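(S)-ureidoglycine--glyoxylate transaminase (PDB 3ISL) catalyses the pyridoxal-phosphate-dependent transfer of an amino group from (S)-ureidoglycine to glyoxylate, giving oxalurate and glycine in the breakdown of purines. Local coordinates at residues Asp166-Val171 / Glu213-Val218. Residues are numbered along the deposited sequence; the frame is centred on the assembly and turned at random.
Sequences DALFIV and ERVADV
Helix 213-220 packs against the mixed sheet of this class-V aminotransferase, and Arg-214 in its first turn reaches the start of strand 168-172, where Asp-166 and Ala-167 receive its guanidinium. The segment axes run nearly crosswise, 102° between directions and 9.6 Å apart at closest approach, and the arginine side chain bridges the gap to a backbone carbonyl and a carboxylate. Its chain, bent at chi2 and chi3, slides past Leu-168 in the opposite direction. NH2 donates to Ala-167 O at 2.7 Å; the bond is nearly straight (162°), and the oxygen lies close to the guanidinium plane, although the donor stands above the carbonyl plane. NH1 forms a salt bridge with Asp-166 OD1 at 2.9 Å, but the 125° N-H...O angle marks the hydrogen-bond component as weak. Asp-166 ends the preceding helix in a Schellman motif. Leu-168 CD2 lies 4.0 Å above the guanidinium, over its centre, while Leu-168 CD1 meets Val-218 CG2 at 4.3 Å. Val-82 of helix 71-82 touches both Val-215 and Val-218. Asp-190, whose OD2 accepts from Phe-169 N, forms a second salt bridge with NH2. Two carboxylates and a carbonyl oxygen thus contact one guanidinium, which probably offsets the nearby like charge of Arg-163, while the bonds at NH1 and NH2, with the leucine methyl over one face, should limit its rotation.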
loop_
_atom_site.group_PDB
_atom_site.type_symbol
_atom_site.label_atom_id
_atom_site.label_comp_id
_atom_site.label_asym_id
_atom_site.label_seq_id
_atom_site.Cartn_x
_atom_site.Cartn_y
_atom_site.Cartn_z
ATOM N N ASP A 166 6.607 -31.231 -10.154
ATOM C CA ASP A 166 5.398 -30.474 -10.475
ATOM C C ASP A 166 4.848 -29.802 -9.221
ATOM O O ASP A 166 3.653 -29.772 -8.991
ATOM C CB ASP A 166 4.373 -31.369 -11.223
ATOM C CG ASP A 166 3.274 -30.547 -11.985
ATOM O OD1 ASP A 166 3.486 -29.349 -12.366
ATOM O OD2 ASP A 166 2.191 -31.161 -12.195
ATOM N N ALA A 167 5.743 -29.246 -8.403
ATOM C CA ALA A 167 5.381 -28.262 -7.358
ATOM C C ALA A 167 5.661 -26.807 -7.826
ATOM O O ALA A 167 6.604 -26.567 -8.611
ATOM C CB ALA A 167 6.171 -28.558 -6.034
ATOM N N LEU A 168 4.890 -25.839 -7.290
ATOM C CA LEU A 168 5.173 -24.439 -7.518
ATOM C C LEU A 168 6.187 -23.918 -6.532
ATOM O O LEU A 168 5.995 -24.045 -5.327
ATOM C CB LEU A 168 3.890 -23.594 -7.454
ATOM C CG LEU A 168 2.751 -24.205 -8.276
ATOM C CD1 LEU A 168 1.474 -23.468 -7.866
ATOM C CD2 LEU A 168 3.082 -24.018 -9.808
ATOM N N PHE A 169 7.286 -23.372 -7.030
ATOM C CA PHE A 169 8.328 -22.886 -6.129
ATOM C C PHE A 169 8.127 -21.379 -5.971
ATOM O O PHE A 169 8.302 -20.646 -6.931
ATOM C CB PHE A 169 9.696 -23.202 -6.765
ATOM C CG PHE A 169 10.890 -22.841 -5.922
ATOM C CD1 PHE A 169 10.857 -22.916 -4.546
ATOM C CD2 PHE A 169 12.100 -22.577 -6.543
ATOM C CE1 PHE A 169 11.956 -22.673 -3.798
ATOM C CE2 PHE A 169 13.245 -22.338 -5.804
ATOM C CZ PHE A 169 13.177 -22.409 -4.422
ATOM N N ILE A 170 7.722 -20.936 -4.775
ATOM C CA ILE A 170 7.357 -19.533 -4.532
ATOM C C ILE A 170 8.367 -18.983 -3.553
ATOM O O ILE A 170 8.510 -19.521 -2.469
ATOM C CB ILE A 170 5.909 -19.433 -4.011
ATOM C CG1 ILE A 170 4.949 -19.937 -5.127
ATOM C CG2 ILE A 170 5.523 -17.941 -3.546
ATOM C CD1 ILE A 170 3.691 -20.351 -4.613
ATOM N N VAL A 171 9.050 -17.913 -3.952
ATOM C CA VAL A 171 10.216 -17.445 -3.239
ATOM C C VAL A 171 10.021 -16.030 -2.693
ATOM O O VAL A 171 9.598 -15.168 -3.384
ATOM C CB VAL A 171 11.532 -17.541 -4.133
ATOM C CG1 VAL A 171 12.702 -16.812 -3.447
ATOM C CG2 VAL A 171 11.940 -19.023 -4.338
ATOM N N GLU A 213 3.630 -19.179 -16.351
ATOM C CA GLU A 213 2.383 -19.750 -16.890
ATOM C C GLU A 213 1.891 -20.908 -15.999
ATOM O O GLU A 213 0.682 -21.068 -15.808
ATOM C CB GLU A 213 2.598 -20.163 -18.363
ATOM C CG GLU A 213 1.759 -21.370 -18.849
ATOM C CD GLU A 213 1.810 -21.687 -20.416
ATOM O OE1 GLU A 213 0.714 -21.813 -21.025
ATOM O OE2 GLU A 213 2.923 -21.822 -21.016
ATOM N N ARG A 214 2.823 -21.665 -15.393
ATOM C CA ARG A 214 2.434 -22.648 -14.341
ATOM C C ARG A 214 1.612 -21.986 -13.237
ATOM O O ARG A 214 0.528 -22.465 -12.899
ATOM C CB ARG A 214 3.642 -23.380 -13.729
ATOM C CG ARG A 214 4.456 -24.196 -14.740
ATOM C CD ARG A 214 4.865 -25.580 -14.172
ATOM N NE ARG A 214 5.815 -25.361 -13.131
ATOM C CZ ARG A 214 5.884 -25.990 -11.978
ATOM N NH1 ARG A 214 5.111 -27.000 -11.690
ATOM N NH2 ARG A 214 6.816 -25.597 -11.122
ATOM N N VAL A 215 2.131 -20.881 -12.690
ATOM C CA VAL A 215 1.388 -20.072 -11.681
ATOM C C VAL A 215 0.088 -19.460 -12.236
ATOM O O VAL A 215 -0.964 -19.553 -11.593
ATOM C CB VAL A 215 2.241 -19.015 -10.974
ATOM C CG1 VAL A 215 1.409 -18.275 -9.890
ATOM C CG2 VAL A 215 3.402 -19.687 -10.290
ATOM N N ALA A 216 0.155 -18.924 -13.448
ATOM C CA ALA A 216 -0.996 -18.215 -14.024
ATOM C C ALA A 216 -2.159 -19.195 -14.299
ATOM O O ALA A 216 -3.302 -18.893 -13.986
ATOM C CB ALA A 216 -0.612 -17.387 -15.321
ATOM N N ASP A 217 -1.866 -20.387 -14.823
ATOM C CA ASP A 217 -2.952 -21.384 -15.027
ATOM C C ASP A 217 -3.688 -21.811 -13.731
ATOM O O ASP A 217 -4.899 -22.042 -13.766
ATOM C CB ASP A 217 -2.432 -22.609 -15.788
ATOM C CG ASP A 217 -1.951 -22.246 -17.182
ATOM O OD1 ASP A 217 -1.277 -23.054 -17.790
ATOM O OD2 ASP A 217 -2.201 -21.104 -17.633
ATOM N N VAL A 218 -2.973 -21.948 -12.613
ATOM C CA VAL A 218 -3.621 -22.256 -11.337
ATOM C C VAL A 218 -4.517 -21.074 -10.908
ATOM O O VAL A 218 -5.587 -21.290 -10.387
ATOM C CB VAL A 218 -2.577 -22.545 -10.240
ATOM C CG1 VAL A 218 -3.226 -22.518 -8.839
ATOM C CG2 VAL A 218 -1.860 -23.848 -10.502
#